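Cell wall surface anchor family protein (Streptococcus agalactiae serogroup V, PDB 3PF2) builds the shaft of the type 1 pilus as its major (backbone) pilin, a calcium-binding cell-wall-anchored surface protein with Ig-like domains. Local coordinates at residues Glu178-Gly183 against Leu253-Asp258. Sequence-based numbering, arbitrary orientation.
Sequences EVHTGG and LAYAVD
One face of the Tyr-255 ring receives His-180, whose CD2 sits 3.8 Å above the ring plane of Tyr-255, displaced toward the rim; the rings form an oblique pair, planes at 49°. At the tyrosine's edge, in plane, lies the backbone of Thr-181, its C 3.6 Å from Tyr-255 CE2. The imidazole's own edge meets Tyr-255 O, in plane and 3.3 Å from His-180 CD2, a contact without a hydrogen bond. NE2 of His-180 donates to Ala-256 O at 2.9 Å, nearly straight at 166°, although it approaches from above that carbonyl's plane. At the other nitrogen, ND1-H of His-180 donates to the syn lone pair of Glu-178 OE1, 2.7 Å away. Farther along, Gly-182 and Leu-253 form an antiparallel hydrogen-bonded pair, Gly-182 N to Leu-253 O and Leu-253 N to Gly-182 O, each 2.8 Å. Tyr-255 OH hydrogen-bonds to Ala-261 O, and Thr-181 OG1 to Tyr-23 O. The contact thus ties the loop after strand 247-253 to the part of strand 178-190 that pairs with 20-22 and 150-151. Since both imidazole nitrogens act as donors, the buried His-180 is probably protonated, its rotation fixed through both; its charge would be balanced by Glu-178, whose other oxygen lies beside Asp-20, a second acid that would favour a positive imidazole.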
ATOM      1  N   GLU A 178      -4.848   6.501  -1.758  1.00  8.89           N
ATOM      2  CA  GLU A 178      -3.629   6.443  -0.941  1.00  8.84           C
ATOM      3  C   GLU A 178      -3.639   5.257   0.002  1.00  8.55           C
ATOM      4  O   GLU A 178      -4.715   4.752   0.377  1.00  9.19           O
ATOM      5  CB  GLU A 178      -3.422   7.734  -0.124  1.00  8.45           C
ATOM      6  CG  GLU A 178      -4.545   8.061   0.876  1.00  9.27           C
ATOM      7  CD  GLU A 178      -4.466   7.288   2.195  1.00  9.05           C
ATOM      8  OE1 GLU A 178      -3.348   6.948   2.646  1.00 10.01           O
ATOM      9  OE2 GLU A 178      -5.535   7.026   2.806  1.00 11.12           O
ATOM     10  N   VAL A 179      -2.438   4.830   0.374  1.00  9.28           N
ATOM     11  CA  VAL A 179      -2.273   3.837   1.433  1.00  9.12           C
ATOM     12  C   VAL A 179      -1.367   4.354   2.533  1.00  9.37           C
ATOM     13  O   VAL A 179      -0.610   5.324   2.356  1.00  9.74           O
ATOM     14  CB  VAL A 179      -1.735   2.485   0.899  1.00  9.03           C
ATOM     15  CG1 VAL A 179      -2.725   1.856  -0.060  1.00  8.62           C
ATOM     16  CG2 VAL A 179      -0.339   2.667   0.237  1.00  8.52           C
ATOM     17  N   HIS A 180      -1.398   3.682   3.678  1.00  9.61           N
ATOM     18  CA  HIS A 180      -0.572   4.128   4.802  1.00  9.91           C
ATOM     19  C   HIS A 180      -0.248   2.944   5.682  1.00 10.40           C
ATOM     20  O   HIS A 180      -1.005   1.967   5.707  1.00  9.88           O
ATOM     21  CB  HIS A 180      -1.324   5.181   5.617  1.00 10.84           C
ATOM     22  CG  HIS A 180      -2.780   4.878   5.747  1.00  9.41           C
ATOM     23  ND1 HIS A 180      -3.720   5.373   4.865  1.00  9.87           N
ATOM     24  CD2 HIS A 180      -3.453   4.073   6.606  1.00 11.09           C
ATOM     25  CE1 HIS A 180      -4.910   4.910   5.192  1.00  9.31           C
ATOM     26  NE2 HIS A 180      -4.776   4.103   6.233  1.00 10.26           N
ATOM     27  N   THR A 181       0.855   3.080   6.416  1.00 10.80           N
ATOM     28  CA  THR A 181       1.319   2.092   7.390  1.00 10.73           C
ATOM     29  C   THR A 181       1.853   2.873   8.586  1.00 10.86           C
ATOM     30  O   THR A 181       2.185   4.037   8.439  1.00 11.26           O
ATOM     31  CB  THR A 181       2.409   1.162   6.766  1.00 11.53           C
ATOM     32  OG1 THR A 181       2.616   0.020   7.606  1.00 10.62           O
ATOM     33  CG2 THR A 181       3.744   1.874   6.520  1.00 10.85           C
ATOM     34  N   GLY A 182       1.933   2.232   9.758  1.00  9.82           N
ATOM     35  CA  GLY A 182       2.303   2.920  10.994  1.00 10.39           C
ATOM     36  C   GLY A 182       3.352   2.200  11.818  1.00 10.20           C
ATOM     37  O   GLY A 182       3.869   1.163  11.414  1.00 10.89           O
ATOM     38  N   GLY A 183       3.651   2.748  12.991  1.00 10.98           N
ATOM     39  CA  GLY A 183       4.653   2.174  13.878  1.00 10.72           C
ATOM     40  C   GLY A 183       4.396   2.541  15.323  1.00 10.83           C
ATOM     41  O   GLY A 183       3.469   3.300  15.630  1.00 10.49           O
ATOM     42  N   LEU A 253       3.333  -1.524  10.741  1.00 11.26           N
ATOM     43  CA  LEU A 253       2.072  -2.218  10.969  1.00 11.18           C
ATOM     44  C   LEU A 253       0.857  -1.435  10.483  1.00 11.06           C
ATOM     45  O   LEU A 253       0.785  -0.213  10.640  1.00 11.65           O
ATOM     46  CB  LEU A 253       1.880  -2.533  12.457  1.00 11.72           C
ATOM     47  CG  LEU A 253       2.996  -3.341  13.111  1.00 11.21           C
ATOM     48  CD1 LEU A 253       2.724  -3.375  14.621  1.00 11.91           C
ATOM     49  CD2 LEU A 253       3.120  -4.763  12.526  1.00 12.93           C
ATOM     50  N   ALA A 254      -0.124  -2.162   9.950  1.00 11.11           N
ATOM     51  CA  ALA A 254      -1.356  -1.544   9.456  1.00 10.27           C
ATOM     52  C   ALA A 254      -2.094  -0.774  10.542  1.00 10.74           C
ATOM     53  O   ALA A 254      -2.132  -1.199  11.688  1.00  9.98           O
ATOM     54  CB  ALA A 254      -2.288  -2.608   8.869  1.00 10.07           C
ATOM     55  N   TYR A 255      -2.695   0.348  10.167  1.00 10.68           N
ATOM     56  CA  TYR A 255      -3.705   1.004  11.006  1.00 10.05           C
ATOM     57  C   TYR A 255      -4.657   1.647   9.999  1.00  9.75           C
ATOM     58  O   TYR A 255      -4.335   1.715   8.800  1.00  9.82           O
ATOM     59  CB  TYR A 255      -3.072   2.049  11.958  1.00 10.58           C
ATOM     60  CG  TYR A 255      -2.678   3.317  11.234  1.00 10.93           C
ATOM     61  CD1 TYR A 255      -3.483   4.459  11.297  1.00 11.38           C
ATOM     62  CD2 TYR A 255      -1.544   3.344  10.420  1.00 11.90           C
ATOM     63  CE1 TYR A 255      -3.158   5.611  10.580  1.00 11.41           C
ATOM     64  CE2 TYR A 255      -1.198   4.489   9.710  1.00 11.52           C
ATOM     65  CZ  TYR A 255      -2.016   5.618   9.794  1.00 11.70           C
ATOM     66  OH  TYR A 255      -1.665   6.733   9.080  1.00 11.88           O
ATOM     67  N   ALA A 256      -5.814   2.114  10.458  1.00  9.23           N
ATOM     68  CA  ALA A 256      -6.798   2.737   9.558  1.00  9.17           C
ATOM     69  C   ALA A 256      -7.002   1.883   8.293  1.00  9.71           C
ATOM     70  O   ALA A 256      -6.892   2.363   7.159  1.00  9.92           O
ATOM     71  CB  ALA A 256      -6.376   4.180   9.215  1.00  9.62           C
ATOM     72  N   VAL A 257      -7.290   0.601   8.519  1.00 10.23           N
ATOM     73  CA  VAL A 257      -7.354  -0.412   7.484  1.00 10.69           C
ATOM     74  C   VAL A 257      -8.295  -0.024   6.327  1.00 10.76           C
ATOM     75  O   VAL A 257      -7.931  -0.176   5.145  1.00 10.82           O
ATOM     76  CB  VAL A 257      -7.762  -1.782   8.107  1.00 10.82           C
ATOM     77  CG1 VAL A 257      -8.064  -2.827   7.045  1.00 11.97           C
ATOM     78  CG2 VAL A 257      -6.633  -2.273   9.047  1.00 12.14           C
ATOM     79  N   ASP A 258      -9.482   0.482   6.678  1.00 10.74           N
ATOM     80  CA  ASP A 258     -10.470   0.946   5.700  1.00 10.54           C
ATOM     81  C   ASP A 258     -10.831   2.418   5.926  1.00 10.77           C
ATOM     82  O   ASP A 258     -12.012   2.792   5.997  1.00 11.09           O
ATOM     83  CB  ASP A 258     -11.721   0.067   5.787  1.00 10.98           C
ATOM     84  CG  ASP A 258     -11.478  -1.324   5.278  1.00 12.30           C
ATOM     85  OD1 ASP A 258     -10.993  -1.443   4.133  1.00 11.10           O
ATOM     86  OD2 ASP A 258     -11.755  -2.299   6.016  1.00 11.55           O
TER